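Local coordinates for maltose-binding protein MalE1 (Thermotoga maritima, PDB 6DTU), which binds maltotetraose between its two lobes and probably delivers malto-oligosaccharides to a membrane transporter, as a bacterial solute-binding protein, at residues A287-Y293 against R305-L311; G166-F170 against D181-N186. All coordinates share one frame; numbering follows the deposited sequence. Where two conformers were deposited one is given.

Interaction 1 (A287-Y293 against R305-L311)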
loop_
_atom_site.group_PDB
_atom_site.type_symbol
_atom_site.label_atom_id
_atom_site.label_comp_id
_atom_site.label_asym_id
_atom_site.label_seq_id
_atom_site.Cartn_x
_atom_site.Cartn_y
_atom_site.Cartn_z
ATOM N N ALA A 287 -8.429 -3.195 -18.960
ATOM C CA ALA A 287 -7.722 -1.949 -19.190
ATOM C C ALA A 287 -8.588 -0.843 -19.768
ATOM O O ALA A 287 -8.097 0.287 -19.900
ATOM C CB ALA A 287 -6.523 -2.169 -20.118
ATOM N N LYS A 288 -9.830 -1.120 -20.138
ATOM C CA LYS A 288 -10.617 -0.107 -20.829
ATOM C C LYS A 288 -11.061 0.997 -19.871
ATOM O O LYS A 288 -11.108 0.821 -18.654
ATOM C CB LYS A 288 -11.842 -0.718 -21.507
ATOM C CG LYS A 288 -11.559 -1.604 -22.710
ATOM C CD LYS A 288 -12.768 -2.445 -23.082
ATOM C CE LYS A 288 -14.050 -1.646 -23.195
ATOM N NZ LYS A 288 -14.544 -1.557 -24.605
ATOM N N LYS A 289 -11.372 2.163 -20.451
ATOM C CA LYS A 289 -11.746 3.328 -19.651
ATOM C C LYS A 289 -12.898 3.025 -18.706
ATOM O O LYS A 289 -12.789 3.237 -17.491
ATOM C CB LYS A 289 -12.060 4.528 -20.548
ATOM C CG LYS A 289 -12.493 5.740 -19.737
ATOM C CD LYS A 289 -12.712 6.997 -20.596
ATOM C CE LYS A 289 -13.769 6.796 -21.641
ATOM N NZ LYS A 289 -13.794 7.933 -22.616
ATOM N N GLU A 290 -14.016 2.544 -19.246
ATOM C CA GLU A 290 -15.168 2.279 -18.391
ATOM C C GLU A 290 -14.826 1.277 -17.299
ATOM O O GLU A 290 -15.222 1.447 -16.142
ATOM C CB GLU A 290 -16.330 1.759 -19.222
ATOM C CG GLU A 290 -17.157 2.850 -19.837
ATOM C CD GLU A 290 -18.514 2.332 -20.227
ATOM O OE1 GLU A 290 -19.267 1.923 -19.315
ATOM O OE2 GLU A 290 -18.799 2.284 -21.441
ATOM N N THR A 291 -14.090 0.222 -17.649
ATOM C CA THR A 291 -13.810 -0.800 -16.652
ATOM C C THR A 291 -12.918 -0.266 -15.558
ATOM O O THR A 291 -13.137 -0.566 -14.381
ATOM C CB THR A 291 -13.154 -2.010 -17.286
ATOM O OG1 THR A 291 -13.869 -2.330 -18.474
ATOM C CG2 THR A 291 -13.234 -3.162 -16.312
ATOM N N MET A 292 -11.923 0.555 -15.927
ATOM C CA MET A 292 -11.031 1.135 -14.929
ATOM C C MET A 292 -11.780 2.100 -14.023
ATOM O O MET A 292 -11.492 2.184 -12.821
ATOM C CB MET A 292 -9.849 1.801 -15.639
ATOM C CG MET A 292 -8.812 0.806 -16.096
ATOM S SD MET A 292 -7.856 0.270 -14.672
ATOM C CE MET A 292 -6.809 -1.033 -15.357
ATOM N N TYR A 293 -12.770 2.804 -14.568
ATOM C CA TYR A 293 -13.568 3.698 -13.744
ATOM C C TYR A 293 -14.480 2.911 -12.810
ATOM O O TYR A 293 -14.617 3.268 -11.634
ATOM C CB TYR A 293 -14.313 4.679 -14.653
ATOM C CG TYR A 293 -15.135 5.737 -13.966
ATOM C CD1 TYR A 293 -14.606 6.471 -12.926
ATOM C CD2 TYR A 293 -16.392 6.087 -14.449
ATOM C CE1 TYR A 293 -15.350 7.483 -12.303
ATOM C CE2 TYR A 293 -17.134 7.091 -13.847
ATOM C CZ TYR A 293 -16.612 7.783 -12.786
ATOM O OH TYR A 293 -17.346 8.780 -12.201
ATOM N N ARG A 305 -5.067 5.088 -15.058
ATOM C CA ARG A 305 -5.409 5.359 -16.440
ATOM C C ARG A 305 -5.752 6.844 -16.476
ATOM O O ARG A 305 -6.572 7.312 -15.683
ATOM C CB ARG A 305 -6.625 4.517 -16.834
ATOM C CG ARG A 305 -6.998 4.709 -18.293
ATOM C CD ARG A 305 -8.031 3.763 -18.856
ATOM N NE ARG A 305 -8.495 4.430 -20.052
ATOM C CZ ARG A 305 -8.469 3.942 -21.284
ATOM N NH1 ARG A 305 -8.028 2.711 -21.539
ATOM N NH2 ARG A 305 -8.891 4.714 -22.262
ATOM N N LYS A 306 -5.086 7.586 -17.372
ATOM C CA LYS A 306 -5.121 9.050 -17.312
ATOM C C LYS A 306 -6.543 9.598 -17.456
ATOM O O LYS A 306 -6.959 10.483 -16.696
ATOM C CB LYS A 306 -4.202 9.622 -18.397
ATOM C CG LYS A 306 -4.190 11.145 -18.543
ATOM C CD LYS A 306 -3.307 11.591 -19.731
ATOM C CE LYS A 306 -4.023 11.327 -21.050
ATOM N NZ LYS A 306 -3.086 11.329 -22.183
ATOM N N ASP A 307 -7.309 9.061 -18.400
ATOM C CA ASP A 307 -8.651 9.575 -18.618
ATOM C C ASP A 307 -9.634 9.215 -17.506
ATOM O O ASP A 307 -10.736 9.780 -17.465
ATOM C CB ASP A 307 -9.180 9.277 -20.030
ATOM C CG ASP A 307 -9.221 7.803 -20.382
ATOM O OD1 ASP A 307 -9.180 6.957 -19.465
ATOM O OD2 ASP A 307 -9.339 7.501 -21.602
ATOM N N VAL A 308 -9.310 8.229 -16.679
ATOM C CA VAL A 308 -10.103 7.925 -15.501
ATOM C C VAL A 308 -9.727 8.850 -14.348
ATOM O O VAL A 308 -10.603 9.359 -13.635
ATOM C CB VAL A 308 -9.965 6.431 -15.155
ATOM C CG1 VAL A 308 -10.688 6.140 -13.842
ATOM C CG2 VAL A 308 -10.525 5.596 -16.324
ATOM N N LEU A 309 -8.427 9.126 -14.177
ATOM C CA LEU A 309 -8.023 10.101 -13.167
ATOM C C LEU A 309 -8.711 11.429 -13.419
ATOM O O LEU A 309 -9.197 12.069 -12.479
ATOM C CB LEU A 309 -6.499 10.267 -13.121
ATOM C CG LEU A 309 -5.981 11.104 -11.949
ATOM C CD1 LEU A 309 -6.411 10.454 -10.632
ATOM C CD2 LEU A 309 -4.473 11.232 -11.996
ATOM N N GLU A 310 -8.823 11.822 -14.694
ATOM C CA GLU A 310 -9.505 13.063 -15.036
ATOM C C GLU A 310 -10.949 13.078 -14.550
ATOM O O GLU A 310 -11.469 14.142 -14.193
ATOM C CB GLU A 310 -9.440 13.295 -16.544
ATOM C CG GLU A 310 -10.198 14.529 -16.992
ATOM C CD GLU A 310 -9.455 15.811 -16.639
ATOM O OE1 GLU A 310 -8.232 15.737 -16.406
ATOM O OE2 GLU A 310 -10.090 16.885 -16.600
ATOM N N LEU A 311 -11.615 11.915 -14.519
ATOM C CA LEU A 311 -12.998 11.847 -14.054
ATOM C C LEU A 311 -13.119 12.107 -12.562
ATOM O O LEU A 311 -14.133 12.637 -12.109
ATOM C CB LEU A 311 -13.596 10.474 -14.363
ATOM C CG LEU A 311 -13.755 10.044 -15.825
ATOM C CD1 LEU A 311 -14.165 8.590 -15.883
ATOM C CD2 LEU A 311 -14.784 10.888 -16.526
HETATM O O HOH W 1 -10.874 8.986 -23.082
#
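Two helix N-termini meet here, 289-298 and 306-312 of the solute-binding fold, and R305, at the N-cap position of the second, reaches across to the turn that opens the first. The two short helical segments cross at -51° with axes 9.2 Å apart. With CG anti to the backbone N (chi1 -177°) and the chain extended as far as NE, R305 lays its guanidinium against the backbone of K289, whose N sits over one face. NH1 donates to the carbonyl O of A287 at 2.9 Å, a bent bond of 140° tilted out of the guanidinium plane, and also forms a salt bridge with D83. Side-on, R305 grips D307: NE meets OD1 at 2.7 Å and NH2 meets OD2 at 2.9 Å, both nearly straight. K289 crosses D307 at about a right angle, CG 3.5 Å from OD1; its NZ joins OD2 through a water that donates to the carboxylate and accepts from the lysine. Beside these polar groups V308 splits its branches, CG2 against M292 CB and CG1 against Y293 CB at 4.0 Å. Farther along, L311 CD1 stands over the centre of the Y293 ring, 3.5 Å from its centroid, a CH-pi contact. A methionine in place of R305 would probably cost D307 and D83 the guanidinium that pairs with them and leave the A287 carbonyl without this donor. The two-nitrogen grip on D307, with NH1 also bonded to A287 O and D83, probably fixes the guanidinium's rotation, while the aliphatic and aromatic groups close the rest of the interface.

Interaction 2 (G166-F170 against D181-N186)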
loop_
_atom_site.group_PDB
_atom_site.type_symbol
_atom_site.label_atom_id
_atom_site.label_comp_id
_atom_site.label_asym_id
_atom_site.label_seq_id
_atom_site.Cartn_x
_atom_site.Cartn_y
_atom_site.Cartn_z
ATOM N N GLY A 166 14.751 11.806 6.720
ATOM C CA GLY A 166 15.927 11.527 5.916
ATOM C C GLY A 166 16.368 10.083 5.870
ATOM O O GLY A 166 17.428 9.798 5.297
ATOM N N GLY A 167 15.635 9.165 6.485
ATOM C CA GLY A 167 15.902 7.760 6.264
ATOM C C GLY A 167 15.580 7.371 4.837
ATOM O O GLY A 167 14.905 8.099 4.119
ATOM N N TYR A 168 16.101 6.225 4.406
ATOM C CA TYR A 168 15.797 5.713 3.067
ATOM C C TYR A 168 16.002 4.206 3.071
ATOM O O TYR A 168 16.698 3.670 3.932
ATOM C CB TYR A 168 16.621 6.408 1.971
ATOM C CG TYR A 168 18.126 6.337 2.167
ATOM C CD1 TYR A 168 18.850 5.224 1.752
ATOM C CD2 TYR A 168 18.820 7.382 2.761
ATOM C CE1 TYR A 168 20.233 5.152 1.931
ATOM C CE2 TYR A 168 20.195 7.312 2.940
ATOM C CZ TYR A 168 20.890 6.200 2.529
ATOM O OH TYR A 168 22.249 6.149 2.721
ATOM N N VAL A 169 15.365 3.520 2.116
ATOM C CA VAL A 169 15.546 2.074 2.000
ATOM C C VAL A 169 16.884 1.808 1.324
ATOM O O VAL A 169 17.864 1.453 1.984
ATOM C CB VAL A 169 14.384 1.391 1.247
ATOM C CG1 VAL A 169 14.566 -0.140 1.265
ATOM C CG2 VAL A 169 13.053 1.786 1.866
ATOM N N PHE A 170 16.936 2.004 0.009
ATOM C CA PHE A 170 18.146 1.876 -0.781
ATOM C C PHE A 170 18.470 3.253 -1.343
ATOM O O PHE A 170 17.572 3.965 -1.816
ATOM C CB PHE A 170 17.910 0.887 -1.942
ATOM C CG PHE A 170 17.453 -0.496 -1.500
ATOM C CD1 PHE A 170 18.162 -1.206 -0.559
ATOM C CD2 PHE A 170 16.320 -1.081 -2.050
ATOM C CE1 PHE A 170 17.754 -2.480 -0.161
ATOM C CE2 PHE A 170 15.889 -2.350 -1.647
ATOM C CZ PHE A 170 16.604 -3.052 -0.707
ATOM N N ASP A 181 23.589 0.199 -0.084
ATOM C CA ASP A 181 23.583 1.410 0.728
ATOM C C ASP A 181 22.188 1.524 1.322
ATOM O O ASP A 181 21.269 2.036 0.685
ATOM C CB ASP A 181 23.978 2.621 -0.114
ATOM C CG ASP A 181 24.011 3.920 0.684
ATOM O OD1 ASP A 181 23.426 3.995 1.781
ATOM O OD2 ASP A 181 24.625 4.882 0.200
ATOM N N ILE A 182 22.043 1.047 2.552
ATOM C CA ILE A 182 20.752 0.994 3.228
ATOM C C ILE A 182 20.687 2.123 4.250
ATOM O O ILE A 182 21.634 2.326 5.015
ATOM C CB ILE A 182 20.537 -0.386 3.873
ATOM C CG1 ILE A 182 20.533 -1.470 2.795
ATOM C CG2 ILE A 182 19.225 -0.436 4.645
ATOM C CD1 ILE A 182 20.406 -2.868 3.372
ATOM N N GLY A 183 19.576 2.874 4.261
ATOM C CA GLY A 183 19.490 4.028 5.145
ATOM C C GLY A 183 18.440 3.938 6.236
ATOM O O GLY A 183 17.966 4.955 6.759
ATOM N N LEU A 184 18.086 2.725 6.620
ATOM C CA LEU A 184 17.039 2.522 7.606
ATOM C C LEU A 184 17.552 2.567 9.038
ATOM O O LEU A 184 16.780 2.294 9.963
ATOM C CB LEU A 184 16.312 1.205 7.324
ATOM C CG LEU A 184 15.616 1.213 5.970
ATOM C CD1 LEU A 184 15.117 -0.187 5.671
ATOM C CD2 LEU A 184 14.466 2.198 5.964
ATOM N N ALA A 185 18.842 2.857 9.237
ATOM C CA ALA A 185 19.385 3.105 10.567
ATOM C C ALA A 185 20.272 4.342 10.580
ATOM O O ALA A 185 21.125 4.471 11.464
ATOM C CB ALA A 185 20.148 1.900 11.125
ATOM N N ASN A 186 20.105 5.240 9.612
ATOM C CA ASN A 186 20.828 6.502 9.657
ATOM C C ASN A 186 20.175 7.425 10.686
ATOM O O ASN A 186 19.178 7.077 11.322
ATOM C CB ASN A 186 21.019 7.097 8.256
ATOM C CG ASN A 186 19.733 7.619 7.629
ATOM O OD1 ASN A 186 18.703 7.798 8.288
ATOM N ND2 ASN A 186 19.802 7.890 6.334
HETATM O O HOH W 2 22.606 6.660 5.211
#
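Y168 and G183 meet where strand 181-183 runs antiparallel to the start of strand 168-173, at the edge of a small three-stranded sheet. The tyrosine takes the crowded rotamer, CG between its backbone N and carbonyl carbon (chi1 56°), which folds the ring back over the neighbouring strand. G183 CA lies over one face, 3.6 Å from the ring centroid; a side chain there would clash with Y168 CD1. At the far end OH donates to D181 OD1 at 2.6 Å, meeting it on the syn side but 27° out of the carboxylate plane, and accepts from a water that also bridges to N186 ND2. N186 turns its amide steeply to the ring, ND2 donating to G166 O at 3.2 Å while OD1 caps the N of A189 in the next helix. G183 N donates to V169 O at 3.2 Å, from above the carbonyl plane. On the other side of the strand pair F170 and I182 lie side by side, CD1 touching CG1 at 4.1 Å, and I182 packs onto helix 358-374. One hydroxyl thus ties an aspartate and a water at once, and its short bond to D181 probably helps hold the ring flat on the glycine.

Along the chain, both segments of interaction 2 come first and both of interaction 1 follow; the two lie on opposite sides of the chain's centre, 36 Å apart between centres and about 24 Å between nearest atoms. They share no helix or strand. Residues 166-170 and 181-186 belong to the small antiparallel sheet between helices 155-164 and 187-201, whereas 287-293 and 305-311 join helices 289-298 and 306-312 beside strand 100-109 of the large mixed sheet. One glucose unit of the bound sugar lies about 11 Å from the V169 side chain. One contact thus joins two helices and the other two strands, in separate parts of a sugar-binding protein.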